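Local coordinates for amidohydrolase 3 domain-containing protein (Pyrococcus horikoshii, PDB 3IGH) that is of unknown specificity but probably hydrolyses carbon-nitrogen bonds other than peptide bonds, as a member of the metal-dependent amidohydrolase family, at residues A274-P279 with A340-D345; I313-D318 with D322-V327; K381-F386 with V423-L428. All coordinates share one frame; numbering follows the deposited sequence.

Interaction 1. Residues A274-P279 with A340-D345; sequences ALLSKP and ASLVRD. With SO4 (sulfate ion), chain G.
Leu-276 and Leu-342 both set CG opposite their own carbonyl carbon, with chi1 at -51° and -90°. Leu-342 is then extended at chi2, which makes its CD1 methyl the leading branch. Leu-342 CD1 lies 3.6 Å from Leu-276 CD2. The two side chains meet at a slant, each with a single methyl. Both are buried, and this is the one apolar touch between the segments.

Beside it the contact turns polar. The chain of Arg-344 bends at chi3 (-57°), which turns its guanidinium toward Ser-277. In the Ser-277 conformer described here, one of two, OG stands 4.1 Å from Arg-344 NH2. That is too far for a bond, and the approach is oblique. The pair is joined through Asp-318 instead. Its OD2 takes a hydrogen bond with Ser-277 OG and a salt bridge from Arg-344 NH2. Arg-344 NH1 forms a salt bridge with Asp-346, and NH2 a further one with Asp-322.

Both segments are loops that follow strands of the TIM-barrel-like amidohydrolase fold. Segment 274-279 comes after strand 256-264, and segment 340-345 leads from strand 336-337 to helix 345-354. At the far end, Asp-345 N gives a nearly straight hydrogen bond to O1 of a sulfate, 2.9 Å from N to O1. The sulfate probably came from the crystallisation liquor. The Asp-345 carboxylate lies close to the same anion, with OD2 3.3 Å from sulfate O1. Arg-385 pairs with that OD2 and probably eases the crowding of negative charge. Across the two segments there is thus one methyl contact, and Asp-318 provides a polar link between them. The buried methyl pair has a charged border, bridged by a carboxylate.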
loop_
_atom_site.group_PDB
_atom_site.type_symbol
_atom_site.label_atom_id
_atom_site.label_comp_id
_atom_site.label_asym_id
_atom_site.label_seq_id
_atom_site.Cartn_x
_atom_site.Cartn_y
_atom_site.Cartn_z
ATOM N N ALA A 274 22.521 -26.462 -10.154
ATOM C CA ALA A 274 23.248 -25.223 -9.930
ATOM C C ALA A 274 24.329 -25.095 -10.992
ATOM O O ALA A 274 24.991 -26.081 -11.334
ATOM C CB ALA A 274 23.857 -25.180 -8.528
ATOM N N LEU A 275 24.498 -23.884 -11.514
ATOM C CA LEU A 275 25.354 -23.668 -12.686
ATOM C C LEU A 275 26.795 -23.352 -12.311
ATOM O O LEU A 275 27.090 -22.292 -11.761
ATOM C CB LEU A 275 24.769 -22.557 -13.575
ATOM C CG LEU A 275 25.457 -22.309 -14.924
ATOM C CD1 LEU A 275 25.296 -23.517 -15.847
ATOM C CD2 LEU A 275 24.867 -21.060 -15.565
ATOM N N LEU A 276 27.690 -24.275 -12.650
ATOM C CA LEU A 276 29.102 -24.187 -12.290
ATOM C C LEU A 276 29.964 -23.804 -13.505
ATOM O O LEU A 276 29.540 -24.012 -14.639
ATOM C CB LEU A 276 29.575 -25.547 -11.743
ATOM C CG LEU A 276 28.772 -26.245 -10.635
ATOM C CD1 LEU A 276 29.485 -27.493 -10.125
ATOM C CD2 LEU A 276 28.516 -25.292 -9.491
ATOM N N SER A 277 31.156 -23.257 -13.264
ATOM C CA SER A 277 32.078 -22.931 -14.356
ATOM C C SER A 277 32.873 -24.149 -14.860
ATOM O O SER A 277 33.456 -24.109 -15.948
ATOM C CB SER A 277 33.015 -21.782 -13.969
ATOM O OG SER A 277 33.652 -22.026 -12.729
ATOM N N LYS A 278 32.888 -25.227 -14.072
ATOM C CA LYS A 278 33.513 -26.508 -14.452
ATOM C C LYS A 278 32.559 -27.622 -14.039
ATOM O O LYS A 278 31.745 -27.412 -13.137
ATOM C CB LYS A 278 34.870 -26.674 -13.768
ATOM C CG LYS A 278 35.997 -25.919 -14.442
ATOM C CD LYS A 278 37.302 -26.099 -13.685
ATOM C CE LYS A 278 38.395 -25.192 -14.233
ATOM N NZ LYS A 278 39.587 -25.170 -13.336
ATOM N N PRO A 279 32.618 -28.801 -14.702
ATOM C CA PRO A 279 31.657 -29.857 -14.352
ATOM C C PRO A 279 31.652 -30.284 -12.876
ATOM O O PRO A 279 32.610 -30.012 -12.148
ATOM C CB PRO A 279 32.072 -31.022 -15.260
ATOM C CG PRO A 279 32.717 -30.347 -16.439
ATOM C CD PRO A 279 33.489 -29.218 -15.818
ATOM N N ALA A 340 24.143 -17.386 -2.770
ATOM C CA ALA A 340 25.567 -17.127 -3.049
ATOM C C ALA A 340 26.444 -18.266 -2.511
ATOM O O ALA A 340 27.442 -18.038 -1.822
ATOM C CB ALA A 340 26.000 -15.765 -2.485
ATOM N N SER A 341 26.045 -19.493 -2.836
ATOM C CA SER A 341 26.586 -20.697 -2.200
ATOM C C SER A 341 28.031 -20.999 -2.582
ATOM O O SER A 341 28.795 -21.516 -1.769
ATOM C CB SER A 341 25.698 -21.893 -2.531
ATOM O OG SER A 341 24.342 -21.618 -2.191
ATOM N N LEU A 342 28.388 -20.652 -3.812
ATOM C CA LEU A 342 29.726 -20.853 -4.352
ATOM C C LEU A 342 30.219 -19.535 -4.937
ATOM O O LEU A 342 29.697 -19.076 -5.959
ATOM C CB LEU A 342 29.686 -21.894 -5.464
ATOM C CG LEU A 342 29.873 -23.379 -5.184
ATOM C CD1 LEU A 342 30.091 -24.077 -6.500
ATOM C CD2 LEU A 342 31.072 -23.602 -4.313
ATOM N N VAL A 343 31.194 -18.921 -4.275
ATOM C CA VAL A 343 31.767 -17.645 -4.707
ATOM C C VAL A 343 33.282 -17.805 -4.846
ATOM O O VAL A 343 33.951 -18.146 -3.875
ATOM C CB VAL A 343 31.471 -16.511 -3.689
ATOM C CG1 VAL A 343 32.127 -15.202 -4.120
ATOM C CG2 VAL A 343 29.959 -16.323 -3.501
ATOM N N ARG A 344 33.810 -17.558 -6.045
ATOM C CA ARG A 344 35.259 -17.646 -6.307
ATOM C C ARG A 344 35.983 -16.434 -5.729
ATOM O O ARG A 344 35.357 -15.399 -5.520
ATOM C CB ARG A 344 35.525 -17.706 -7.811
ATOM C CG ARG A 344 34.769 -18.773 -8.574
ATOM C CD ARG A 344 35.251 -18.862 -10.032
ATOM N NE ARG A 344 35.129 -17.576 -10.718
ATOM C CZ ARG A 344 34.121 -17.236 -11.520
ATOM N NH1 ARG A 344 34.108 -16.036 -12.071
ATOM N NH2 ARG A 344 33.126 -18.082 -11.774
ATOM N N ASP A 345 37.297 -16.546 -5.503
ATOM C CA ASP A 345 38.102 -15.419 -4.991
ATOM C C ASP A 345 37.981 -14.171 -5.870
ATOM O O ASP A 345 37.925 -13.054 -5.353
ATOM C CB ASP A 345 39.591 -15.788 -4.839
ATOM C CG ASP A 345 39.851 -16.844 -3.762
ATOM O OD1 ASP A 345 41.045 -17.115 -3.494
ATOM O OD2 ASP A 345 38.891 -17.412 -3.189
HETATM S S SO4 G . 39.789 -18.591 -7.358
HETATM O O1 SO4 G . 38.992 -18.854 -6.167
HETATM O O2 SO4 G . 39.446 -19.556 -8.398
HETATM O O3 SO4 G . 39.506 -17.248 -7.872
HETATM O O4 SO4 G . 41.202 -18.708 -7.008
#

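Interaction 2. Residues I313-D318 with D322-V327; sequences IHAIGD and DVALDV. With SO4 (sulfate ion), chain B.
Ala-324 CB lies at the apolar centre, against the side chains of Ile-313 and Ala-315. Its distance is 3.9 Å to Ile-313 CG2 and 4.2 Å to Ala-315 CB. The small methyl thus meets two residues on the same face of the strand. Ile-313 also reaches further along the helix. Its CG1 stands opposite the carbonyl carbon and chi2 is extended (-176°), which carries CD1 to Val-327, 4.0 Å from CG1 of that residue.

The segments are the strand and helix of a beta-alpha-beta unit, formed by strand 310-315, helix 318-331 and strand 336-337. This is the repeating element of a TIM barrel. The short strand and helix segments run roughly antiparallel, at 153°, with axes 8.7 Å apart at closest.

His-314 points away from the helix. Its ND1 gives a nearly straight hydrogen bond of 2.8 Å to O4 of a second sulfate, probably from the crystallisation liquor, whose sulfur lies in the ring plane at the ring edge. His-67, Lys-262 and His-339 also bind this sulfate. In related amidohydrolases, residues at such positions at the strand ends bind the metal, so the sulfate probably occupies the active-site pocket.

The chain turns at Gly-317, the N-cap of helix 318-331. In the first turn Asp-322 N bonds to Asp-318 O over 3.3 Å, with the donor tilted from the carbonyl plane. The carboxylates of Asp-318 and Asp-322 come near each other, with 5.1 Å between their OD2 atoms. Arg-344 NH2 bridges both OD2 atoms, which probably offsets the like charges; Ser-277 OG also bonds to that of Asp-318.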
loop_
_atom_site.group_PDB
_atom_site.type_symbol
_atom_site.label_atom_id
_atom_site.label_comp_id
_atom_site.label_asym_id
_atom_site.label_seq_id
_atom_site.Cartn_x
_atom_site.Cartn_y
_atom_site.Cartn_z
ATOM N N ILE A 313 17.886 -12.085 -6.978
ATOM C CA ILE A 313 18.231 -13.153 -7.901
ATOM C C ILE A 313 18.865 -14.340 -7.163
ATOM O O ILE A 313 19.906 -14.203 -6.525
ATOM C CB ILE A 313 19.191 -12.666 -9.023
ATOM C CG1 ILE A 313 18.619 -11.412 -9.723
ATOM C CG2 ILE A 313 19.409 -13.790 -10.027
ATOM C CD1 ILE A 313 19.441 -10.906 -10.930
ATOM N N HIS A 314 18.222 -15.494 -7.273
ATOM C CA HIS A 314 18.777 -16.776 -6.822
ATOM C C HIS A 314 20.002 -17.114 -7.674
ATOM O O HIS A 314 19.904 -17.193 -8.904
ATOM C CB HIS A 314 17.675 -17.832 -6.986
ATOM C CG HIS A 314 18.130 -19.263 -6.894
ATOM N ND1 HIS A 314 17.611 -20.140 -5.965
ATOM C CD2 HIS A 314 18.983 -19.990 -7.658
ATOM C CE1 HIS A 314 18.147 -21.334 -6.139
ATOM N NE2 HIS A 314 18.994 -21.269 -7.152
ATOM N N ALA A 315 21.140 -17.319 -7.018
ATOM C CA ALA A 315 22.350 -17.839 -7.675
ATOM C C ALA A 315 23.108 -18.748 -6.712
ATOM O O ALA A 315 23.676 -18.281 -5.735
ATOM C CB ALA A 315 23.250 -16.698 -8.142
ATOM N N ILE A 316 23.108 -20.046 -6.996
ATOM C CA ILE A 316 23.796 -21.016 -6.142
ATOM C C ILE A 316 25.194 -21.318 -6.713
ATOM O O ILE A 316 26.200 -21.154 -6.023
ATOM C CB ILE A 316 22.903 -22.274 -5.910
ATOM C CG1 ILE A 316 21.734 -21.886 -4.999
ATOM C CG2 ILE A 316 23.689 -23.418 -5.256
ATOM C CD1 ILE A 316 20.789 -23.020 -4.616
ATOM N N GLY A 317 25.256 -21.719 -7.978
ATOM C CA GLY A 317 26.535 -22.037 -8.621
ATOM C C GLY A 317 27.372 -20.802 -8.888
ATOM O O GLY A 317 26.851 -19.677 -8.916
ATOM N N ASP A 318 28.675 -20.996 -9.078
ATOM C CA ASP A 318 29.571 -19.860 -9.278
ATOM C C ASP A 318 29.385 -19.194 -10.646
ATOM O O ASP A 318 29.555 -17.981 -10.771
ATOM C CB ASP A 318 31.036 -20.248 -9.048
ATOM C CG ASP A 318 31.578 -21.163 -10.124
ATOM O OD1 ASP A 318 31.070 -22.296 -10.291
ATOM O OD2 ASP A 318 32.516 -20.731 -10.816
ATOM N N ASP A 322 28.037 -15.264 -11.761
ATOM C CA ASP A 322 28.522 -14.418 -12.868
ATOM C C ASP A 322 27.345 -13.816 -13.630
ATOM O O ASP A 322 27.336 -12.618 -13.907
ATOM C CB ASP A 322 29.401 -15.204 -13.855
ATOM C CG ASP A 322 30.773 -15.554 -13.299
ATOM O OD1 ASP A 322 31.356 -14.747 -12.552
ATOM O OD2 ASP A 322 31.286 -16.645 -13.642
ATOM N N VAL A 323 26.365 -14.660 -13.952
ATOM C CA VAL A 323 25.157 -14.264 -14.665
ATOM C C VAL A 323 24.373 -13.218 -13.862
ATOM O O VAL A 323 23.987 -12.185 -14.407
ATOM C CB VAL A 323 24.267 -15.492 -14.998
ATOM C CG1 VAL A 323 22.923 -15.074 -15.603
ATOM C CG2 VAL A 323 25.002 -16.447 -15.935
ATOM N N ALA A 324 24.166 -13.478 -12.570
ATOM C CA ALA A 324 23.468 -12.527 -11.692
ATOM C C ALA A 324 24.203 -11.204 -11.614
ATOM O O ALA A 324 23.579 -10.135 -11.700
ATOM C CB ALA A 324 23.267 -13.109 -10.278
ATOM N N LEU A 325 25.528 -11.267 -11.473
ATOM C CA LEU A 325 26.323 -10.049 -11.392
ATOM C C LEU A 325 26.307 -9.274 -12.728
ATOM O O LEU A 325 26.299 -8.044 -12.721
ATOM C CB LEU A 325 27.752 -10.342 -10.910
ATOM C CG LEU A 325 27.921 -10.861 -9.465
ATOM C CD1 LEU A 325 29.359 -11.274 -9.188
ATOM C CD2 LEU A 325 27.468 -9.845 -8.430
ATOM N N ASP A 326 26.252 -10.000 -13.848
ATOM C CA ASP A 326 26.110 -9.395 -15.187
ATOM C C ASP A 326 24.815 -8.583 -15.297
ATOM O O ASP A 326 24.819 -7.469 -15.831
ATOM C CB ASP A 326 26.136 -10.467 -16.289
ATOM C CG ASP A 326 27.542 -10.988 -16.591
ATOM O OD1 ASP A 326 28.528 -10.446 -16.064
ATOM O OD2 ASP A 326 27.655 -11.963 -17.362
ATOM N N VAL A 327 23.721 -9.135 -14.763
ATOM C CA VAL A 327 22.414 -8.470 -14.765
ATOM C C VAL A 327 22.477 -7.162 -13.976
ATOM O O VAL A 327 22.064 -6.106 -14.473
ATOM C CB VAL A 327 21.293 -9.409 -14.232
ATOM C CG1 VAL A 327 19.950 -8.695 -14.166
ATOM C CG2 VAL A 327 21.169 -10.627 -15.134
HETATM S S SO4 B . 14.938 -20.353 -3.510
HETATM O O1 SO4 B . 13.766 -19.780 -2.879
HETATM O O2 SO4 B . 15.646 -21.172 -2.537
HETATM O O3 SO4 B . 14.517 -21.213 -4.607
HETATM O O4 SO4 B . 15.818 -19.273 -3.970
#

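Interaction 3. Residues K381-F386 with V423-L428; sequences KWVYRF and VKLYEL. With SO4 (sulfate ion), chain G.
Leu-425 presents its forked end to the side of Val-383. Val-383 CG1 meets both prongs, 3.9 Å from Leu-425 CD2 and 4.0 Å from CD1. The side chains approach at a slant. Leu-425 sets CG opposite its backbone N (chi1 -161°), and this sends the fork across to the loop. The same CD2 methyl lies at the ring edge of Tyr-384, near the ring plane and 4.2 Å from Tyr-384 CD2, so it does not stack on the face. Tyr-384 OH bonds to Asp-368. Tyr-384 O lies over the centre of the Phe-386 ring, across the inverse gamma turn centred on Arg-385.

The other end of the loop binds a sulfate. Trp-382 NE1 gives sulfate O1 a bent hydrogen bond of 2.7 Å, with the oxygen at the indole edge. Lys-381 NZ lies 2.9 Å from the same O1 and makes a weak hydrogen bond to O4.

Segment 381-386 leads from helix 371-375 into helix 386-392. Val-383 also packs on Ile-371 and Val-375, and Leu-425 on Ile-365 of helix 364-367. The contact thus joins helix 425-429 to a cluster of short helices.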
loop_
_atom_site.group_PDB
_atom_site.type_symbol
_atom_site.label_atom_id
_atom_site.label_comp_id
_atom_site.label_asym_id
_atom_site.label_seq_id
_atom_site.Cartn_x
_atom_site.Cartn_y
_atom_site.Cartn_z
ATOM N N LYS A 381 36.890 -24.005 -0.800
ATOM C CA LYS A 381 37.093 -22.647 -0.276
ATOM C C LYS A 381 36.035 -21.640 -0.748
ATOM O O LYS A 381 35.871 -20.577 -0.145
ATOM C CB LYS A 381 38.499 -22.136 -0.617
ATOM C CG LYS A 381 38.811 -22.058 -2.109
ATOM C CD LYS A 381 40.180 -21.427 -2.355
ATOM C CE LYS A 381 40.793 -21.892 -3.674
ATOM N NZ LYS A 381 40.273 -21.154 -4.859
ATOM N N TRP A 382 35.307 -21.997 -1.806
ATOM C CA TRP A 382 34.248 -21.151 -2.352
ATOM C C TRP A 382 32.914 -21.348 -1.640
ATOM O O TRP A 382 31.986 -20.563 -1.842
ATOM C CB TRP A 382 34.005 -21.455 -3.825
ATOM C CG TRP A 382 35.171 -21.329 -4.767
ATOM C CD1 TRP A 382 36.405 -20.791 -4.513
ATOM C CD2 TRP A 382 35.180 -21.721 -6.141
ATOM N NE1 TRP A 382 37.188 -20.854 -5.644
ATOM C CE2 TRP A 382 36.459 -21.419 -6.657
ATOM C CE3 TRP A 382 34.228 -22.315 -6.987
ATOM C CZ2 TRP A 382 36.813 -21.684 -7.983
ATOM C CZ3 TRP A 382 34.577 -22.567 -8.305
ATOM C CH2 TRP A 382 35.861 -22.261 -8.785
ATOM N N VAL A 383 32.823 -22.389 -0.814
ATOM C CA VAL A 383 31.545 -22.852 -0.260
ATOM C C VAL A 383 31.121 -22.071 0.986
ATOM O O VAL A 383 31.859 -22.037 1.978
ATOM C CB VAL A 383 31.596 -24.379 0.066
ATOM C CG1 VAL A 383 30.322 -24.837 0.750
ATOM C CG2 VAL A 383 31.813 -25.192 -1.191
ATOM N N TYR A 384 29.930 -21.460 0.928
ATOM C CA TYR A 384 29.311 -20.756 2.068
ATOM C C TYR A 384 30.317 -19.924 2.854
ATOM O O TYR A 384 30.455 -20.063 4.083
ATOM C CB TYR A 384 28.587 -21.747 2.988
ATOM C CG TYR A 384 27.453 -22.500 2.312
ATOM C CD1 TYR A 384 26.451 -21.825 1.598
ATOM C CD2 TYR A 384 27.365 -23.883 2.411
ATOM C CE1 TYR A 384 25.413 -22.539 0.980
ATOM C CE2 TYR A 384 26.352 -24.584 1.803
ATOM C CZ TYR A 384 25.382 -23.916 1.087
ATOM O OH TYR A 384 24.379 -24.644 0.494
ATOM N N ARG A 385 31.041 -19.077 2.134
ATOM C CA ARG A 385 32.196 -18.377 2.709
ATOM C C ARG A 385 31.789 -17.084 3.403
ATOM O O ARG A 385 32.178 -15.982 3.001
ATOM C CB ARG A 385 33.319 -18.190 1.662
ATOM C CG ARG A 385 32.934 -17.447 0.380
ATOM C CD ARG A 385 33.982 -17.603 -0.720
ATOM N NE ARG A 385 35.335 -17.218 -0.320
ATOM C CZ ARG A 385 36.384 -17.166 -1.144
ATOM N NH1 ARG A 385 36.254 -17.468 -2.431
ATOM N NH2 ARG A 385 37.573 -16.811 -0.679
ATOM N N PHE A 386 31.036 -17.239 4.492
ATOM C CA PHE A 386 30.311 -16.117 5.103
ATOM C C PHE A 386 31.204 -15.019 5.672
ATOM O O PHE A 386 30.861 -13.843 5.583
ATOM C CB PHE A 386 29.345 -16.604 6.185
ATOM C CG PHE A 386 28.355 -17.632 5.709
ATOM C CD1 PHE A 386 27.987 -18.683 6.546
ATOM C CD2 PHE A 386 27.789 -17.561 4.434
ATOM C CE1 PHE A 386 27.073 -19.636 6.129
ATOM C CE2 PHE A 386 26.880 -18.528 4.007
ATOM C CZ PHE A 386 26.511 -19.558 4.862
ATOM N N VAL A 423 29.194 -32.468 10.077
ATOM C CA VAL A 423 29.463 -32.575 8.647
ATOM C C VAL A 423 30.939 -32.347 8.359
ATOM O O VAL A 423 31.620 -31.622 9.092
ATOM C CB VAL A 423 28.621 -31.555 7.794
ATOM C CG1 VAL A 423 27.135 -31.955 7.715
ATOM C CG2 VAL A 423 28.787 -30.133 8.306
ATOM N N LYS A 424 31.409 -32.953 7.268
ATOM C CA LYS A 424 32.788 -32.812 6.776
ATOM C C LYS A 424 33.226 -31.356 6.576
ATOM O O LYS A 424 34.386 -31.013 6.818
ATOM C CB LYS A 424 32.946 -33.594 5.461
ATOM C CG LYS A 424 34.374 -33.721 4.930
ATOM C CD LYS A 424 35.227 -34.588 5.844
ATOM C CE LYS A 424 36.565 -34.908 5.208
ATOM N NZ LYS A 424 37.435 -35.689 6.134
ATOM N N LEU A 425 32.286 -30.504 6.164
ATOM C CA LEU A 425 32.578 -29.111 5.808
ATOM C C LEU A 425 33.285 -28.306 6.902
ATOM O O LEU A 425 34.119 -27.455 6.592
ATOM C CB LEU A 425 31.286 -28.384 5.379
ATOM C CG LEU A 425 31.483 -27.105 4.565
ATOM C CD1 LEU A 425 32.177 -27.417 3.245
ATOM C CD2 LEU A 425 30.160 -26.376 4.346
ATOM N N TYR A 426 32.961 -28.578 8.168
ATOM C CA TYR A 426 33.595 -27.857 9.273
ATOM C C TYR A 426 35.121 -27.890 9.214
ATOM O O TYR A 426 35.761 -26.833 9.172
ATOM C CB TYR A 426 33.138 -28.349 10.658
ATOM C CG TYR A 426 33.951 -27.677 11.747
ATOM C CD1 TYR A 426 34.939 -28.382 12.454
ATOM C CD2 TYR A 426 33.790 -26.318 12.020
ATOM C CE1 TYR A 426 35.720 -27.753 13.418
ATOM C CE2 TYR A 426 34.566 -25.681 12.989
ATOM C CZ TYR A 426 35.526 -26.407 13.683
ATOM O OH TYR A 426 36.290 -25.787 14.641
ATOM N N GLU A 427 35.697 -29.096 9.210
ATOM C CA GLU A 427 37.155 -29.259 9.235
ATOM C C GLU A 427 37.823 -28.595 8.036
ATOM O O GLU A 427 38.953 -28.131 8.131
ATOM C CB GLU A 427 37.553 -30.745 9.347
ATOM C CG GLU A 427 37.419 -31.580 8.065
ATOM C CD GLU A 427 38.737 -31.788 7.315
ATOM O OE1 GLU A 427 38.789 -32.697 6.461
ATOM O OE2 GLU A 427 39.722 -31.059 7.572
ATOM N N LEU A 428 37.108 -28.546 6.915
ATOM C CA LEU A 428 37.657 -28.000 5.683
ATOM C C LEU A 428 37.545 -26.486 5.586
ATOM O O LEU A 428 38.303 -25.864 4.848
ATOM C CB LEU A 428 36.978 -28.655 4.481
ATOM C CG LEU A 428 37.236 -30.150 4.288
ATOM C CD1 LEU A 428 36.293 -30.728 3.248
ATOM C CD2 LEU A 428 38.692 -30.384 3.901
HETATM S S SO4 G . 39.789 -18.591 -7.358
HETATM O O1 SO4 G . 38.992 -18.854 -6.167
HETATM O O2 SO4 G . 39.446 -19.556 -8.398
HETATM O O3 SO4 G . 39.506 -17.248 -7.872
HETATM O O4 SO4 G . 41.202 -18.708 -7.008
#

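Overall arrangement
Interaction 2 is the core contact, a buried strand-helix pairing inside one beta-alpha-beta unit. Interaction 1 is partly buried and joins two loops. Interaction 3 is small but buried, and packs a loop on a short helix. Interaction 2 nests within the chain loop closed by interaction 1, and the two meet at the acidic start of helix 318-331. Leu-342 CD2 packs on Val-383 CG2, linking interactions 1 and 3. Methyl packing dominates interactions 2 and 3. In interaction 1 the direct touch is again methyl to methyl, while the charges are met by Asp-318 and other outside residues. Interactions 1 and 3 share a sulfate near the loops; that of interaction 2 lies among histidines at the strand end.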